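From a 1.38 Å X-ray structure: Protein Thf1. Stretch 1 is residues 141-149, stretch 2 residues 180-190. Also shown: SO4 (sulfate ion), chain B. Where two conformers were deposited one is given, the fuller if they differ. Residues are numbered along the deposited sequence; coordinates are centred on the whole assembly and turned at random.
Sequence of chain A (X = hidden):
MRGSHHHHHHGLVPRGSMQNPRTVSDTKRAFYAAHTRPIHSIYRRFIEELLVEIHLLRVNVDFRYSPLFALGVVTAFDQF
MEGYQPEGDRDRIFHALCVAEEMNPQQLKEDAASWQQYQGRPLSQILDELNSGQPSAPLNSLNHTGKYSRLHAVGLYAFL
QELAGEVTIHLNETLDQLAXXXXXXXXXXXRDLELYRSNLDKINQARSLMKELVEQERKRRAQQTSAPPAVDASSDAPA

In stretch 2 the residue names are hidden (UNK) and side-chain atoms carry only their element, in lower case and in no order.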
# COMPACT_ATOMS: atom_id res chain seq x y z
N SER A 141 13.38 1.97 0.18
CA SER A 141 12.21 2.74 -0.10
C SER A 141 11.54 3.39 1.10
O SER A 141 10.69 4.23 0.95
CB SER A 141 11.17 1.91 -0.90
OG SER A 141 10.53 0.96 -0.18
N LEU A 142 11.98 3.02 2.33
CA LEU A 142 11.56 3.81 3.49
C LEU A 142 12.19 5.18 3.52
O LEU A 142 11.65 6.10 4.21
CB LEU A 142 11.91 3.09 4.76
CG LEU A 142 11.16 1.81 5.06
CD1 LEU A 142 11.42 1.42 6.54
CD2 LEU A 142 9.75 1.70 4.73
N ASN A 143 13.27 5.36 2.76
CA ASN A 143 13.87 6.68 2.58
C ASN A 143 13.12 7.48 1.50
O ASN A 143 13.62 7.74 0.41
CB ASN A 143 15.34 6.55 2.27
CG ASN A 143 16.17 6.10 3.46
OD1 ASN A 143 15.85 6.50 4.59
ND2 ASN A 143 17.21 5.30 3.17
N HIS A 144 11.87 7.74 1.83
CA HIS A 144 10.92 8.27 0.87
C HIS A 144 11.00 9.78 0.84
O HIS A 144 10.66 10.41 1.88
CB HIS A 144 9.53 7.87 1.32
CG HIS A 144 8.46 8.24 0.32
ND1 HIS A 144 8.30 7.49 -0.81
CD2 HIS A 144 7.63 9.28 0.27
CE1 HIS A 144 7.36 8.10 -1.52
NE2 HIS A 144 6.92 9.17 -0.88
N THR A 145 11.30 10.29 -0.33
CA THR A 145 11.21 11.75 -0.61
C THR A 145 10.16 11.95 -1.73
O THR A 145 9.82 11.04 -2.42
CB THR A 145 12.63 12.28 -0.92
OG1 THR A 145 13.07 11.80 -2.20
CG2 THR A 145 13.61 11.82 0.18
N GLY A 146 9.74 13.15 -1.98
CA GLY A 146 8.65 13.28 -2.89
C GLY A 146 7.33 12.90 -2.24
O GLY A 146 7.16 12.68 -1.04
N LYS A 147 6.30 12.90 -3.06
CA LYS A 147 4.88 12.99 -2.61
C LYS A 147 4.55 11.77 -1.73
O LYS A 147 4.75 10.63 -2.12
CB LYS A 147 3.98 12.99 -3.83
CG LYS A 147 2.50 12.91 -3.53
CD LYS A 147 1.97 14.10 -2.83
CE LYS A 147 0.46 14.00 -2.62
NZ LYS A 147 0.01 15.19 -1.86
N TYR A 148 4.04 12.09 -0.56
CA TYR A 148 3.56 11.11 0.38
C TYR A 148 2.06 10.82 0.21
O TYR A 148 1.27 11.77 0.04
CB TYR A 148 3.81 11.63 1.81
CG TYR A 148 3.11 10.83 2.91
CD1 TYR A 148 3.64 9.69 3.42
CD2 TYR A 148 1.86 11.22 3.38
CE1 TYR A 148 2.98 8.93 4.34
CE2 TYR A 148 1.15 10.48 4.32
CZ TYR A 148 1.72 9.35 4.82
OH TYR A 148 1.08 8.61 5.76
N SER A 149 1.73 9.55 0.30
CA SER A 149 0.34 9.03 0.30
C SER A 149 0.11 8.25 1.57
O SER A 149 1.01 7.53 2.06
CB SER A 149 0.21 8.09 -0.93
OG SER A 149 -1.05 7.39 -0.93
N UNK A 180 13.37 9.64 13.87
CA UNK A 180 14.65 10.33 13.60
C UNK A 180 15.51 9.71 12.52
O UNK A 180 16.56 10.27 12.18
c UNK A 180 14.68 9.21 15.70
c UNK A 180 15.30 10.33 14.98
c UNK A 180 13.38 8.95 15.17
N UNK A 181 15.12 8.53 12.03
CA UNK A 181 15.94 7.73 11.13
C UNK A 181 15.51 7.85 9.68
O UNK A 181 16.42 7.82 8.83
c UNK A 181 16.50 6.10 13.00
c UNK A 181 15.91 6.21 11.61
c UNK A 181 16.58 5.25 10.65
N UNK A 182 14.20 7.92 9.39
CA UNK A 182 13.74 7.97 8.00
C UNK A 182 13.02 9.27 7.74
O UNK A 182 12.37 9.84 8.63
c UNK A 182 10.61 5.56 8.06
c UNK A 182 13.70 5.45 7.84
c UNK A 182 11.58 6.68 8.41
c UNK A 182 12.90 6.71 7.68
N UNK A 183 13.00 9.70 6.44
CA UNK A 183 12.36 10.94 6.04
C UNK A 183 10.87 10.80 5.78
O UNK A 183 10.19 11.81 5.53
c UNK A 183 13.13 11.38 4.78
c UNK A 183 13.91 9.22 5.38
c UNK A 183 13.63 10.09 4.24
N UNK A 184 10.37 9.56 5.80
CA UNK A 184 8.94 9.39 5.71
C UNK A 184 8.30 10.18 6.86
O UNK A 184 8.76 10.12 7.99
c UNK A 184 7.34 7.35 5.38
c UNK A 184 8.63 7.88 5.75
c UNK A 184 6.95 7.52 3.97
c UNK A 184 7.24 5.92 5.80
N UNK A 185 7.21 10.92 6.63
CA UNK A 185 6.69 11.81 7.71
C UNK A 185 5.86 11.03 8.71
O UNK A 185 4.65 10.71 8.56
c UNK A 185 6.54 11.18 5.36
c UNK A 185 5.83 12.80 6.93
c UNK A 185 5.38 12.00 5.75
N UNK A 186 6.53 10.66 9.78
CA UNK A 186 5.95 9.73 10.75
C UNK A 186 4.67 10.32 11.46
O UNK A 186 3.77 9.54 11.79
c UNK A 186 7.97 8.19 11.13
c UNK A 186 6.38 8.51 12.94
c UNK A 186 7.33 6.90 10.66
c UNK A 186 7.01 9.23 11.79
N UNK A 187 4.54 11.64 11.60
CA UNK A 187 3.29 12.12 12.20
C UNK A 187 2.07 11.89 11.31
O UNK A 187 0.97 11.58 11.78
o UNK A 187 2.78 13.10 15.70
c UNK A 187 3.33 13.58 12.71
c UNK A 187 4.27 13.81 13.94
o UNK A 187 4.76 12.03 15.56
c UNK A 187 3.91 12.91 15.16
N UNK A 188 2.27 12.03 9.99
CA UNK A 188 1.24 11.65 9.03
C UNK A 188 1.02 10.16 8.93
O UNK A 188 -0.14 9.73 8.87
c UNK A 188 2.05 14.04 6.09
n UNK A 188 2.28 16.02 4.67
c UNK A 188 1.77 13.64 7.54
c UNK A 188 1.68 12.16 7.62
c UNK A 188 2.10 15.52 6.02
N UNK A 189 2.06 9.35 9.08
CA UNK A 189 1.90 7.92 9.18
C UNK A 189 1.00 7.54 10.36
O UNK A 189 0.11 6.69 10.23
c UNK A 189 3.23 7.19 9.22
c UNK A 189 4.01 7.38 7.92
c UNK A 189 3.10 5.72 9.52
N UNK A 190 1.25 8.11 11.55
CA UNK A 190 0.43 7.79 12.72
C UNK A 190 -1.03 8.08 12.40
O UNK A 190 -1.91 7.29 12.73
c UNK A 190 0.94 8.59 13.93
n UNK A 190 4.34 9.23 17.39
c UNK A 190 2.67 8.94 15.64
c UNK A 190 4.02 8.51 16.19
c UNK A 190 2.27 8.04 14.48
S SO4 B . -1.09 15.02 3.46
O1 SO4 B . 0.34 15.23 3.05
O2 SO4 B . -1.23 15.48 4.88
O3 SO4 B . -1.34 13.54 3.34
O4 SO4 B . -2.07 15.75 2.69
O HOH W 1 17.38 6.78 6.64

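Position 180 carries three carbons that close a ring onto the backbone N, far from stretch 1; the closed ring makes it Pro 180. Position 181 has three carbons, one bearing the other two, and they stay clear of stretch 1; this is the valine pattern. Val 181 leaves its side chain out of the contact and contributes its carbonyl instead: a water donates to Val 181 O at 2.6 Å and to Asn 143 OD1 at 2.6 Å, bridging two acceptors that could not bond each other.

Position 182 shows four carbons, forked at the first, with one arm two carbons long. Its CA-to-CB bond points toward stretch 1, and its CB lies 3.7 Å from Leu 142 O. A fork at CB with unequal arms identifies Ile 182, whose CG2 comes within 4.3 Å of Leu 142 CB. At position 183 three carbons again close onto the backbone N, and the ring leans on the turn at 143 and 144. This is Pro 183; its CD sits 3.4 Å from Asn 143 OD1 and its CG 3.8 Å from His 144 N. Both approaches are made by ring carbons, so they are packing, not hydrogen bonds.

Position 184 has four carbons forked at the second. Its CA-to-CB bond points sideways, yet the end of the chain comes nearer and reaches His 144 and Tyr 148. The fork is the mark of Leu 184, whose CD1 lies 3.7 Å from His 144 CB and 4.0 Å from Tyr 148 CD1, near the plane of the tyrosine ring at its edge. The histidine is held by its own stretch, His 144 NE2 donating to Lys 147 O at 2.9 Å.

Position 185 is a third set of three carbons closing a ring onto the backbone N, set over a face of Tyr 148. Pro 185 places CG 4.0 Å from the centroid of that ring in a CH-pi contact, and it occupies the N-cap position of the helix that follows.

Position 186 has four carbons forked at the first, one arm longer; its CA-to-CB bond points away and it makes no contact with stretch 1. It is Ile 186. Position 187 has three carbons, the third carrying two oxygens, and is also clear of stretch 1, so it is Glu 187. Position 188 is four carbons in a row ending in nitrogen, its CB 3.7 Å from Tyr 148 CE2. This is Lys 188, and its NZ donates to sulfate O1 at 2.6 Å. Position 189 repeats one carbon carrying two, and they reach Tyr 148; Val 189 brings CG2 to 4.0 Å from Tyr 148 CE1. Position 190, again four carbons and a terminal nitrogen, has its CA-to-CB bond pointing away from stretch 1 and does not touch it. It is Lys 190, whose NZ forms a salt bridge with Glu 187 OE2 at 3.4 Å, a weak hydrogen bond.

The contact therefore works by shape. No direct hydrogen bond crosses it; Ile 182, Pro 183 and Leu 184 pack against Leu 142 to Thr 145, while Pro 185 covers a face of the Tyr 148 ring and Tyr 148, with the largest area covered, lies against the start of the helix. The rule for a designer is close-fitting, mostly apolar surfaces, with one water settling the polar edge.

Stretch 2 180-190: PVIPLPIEKVK
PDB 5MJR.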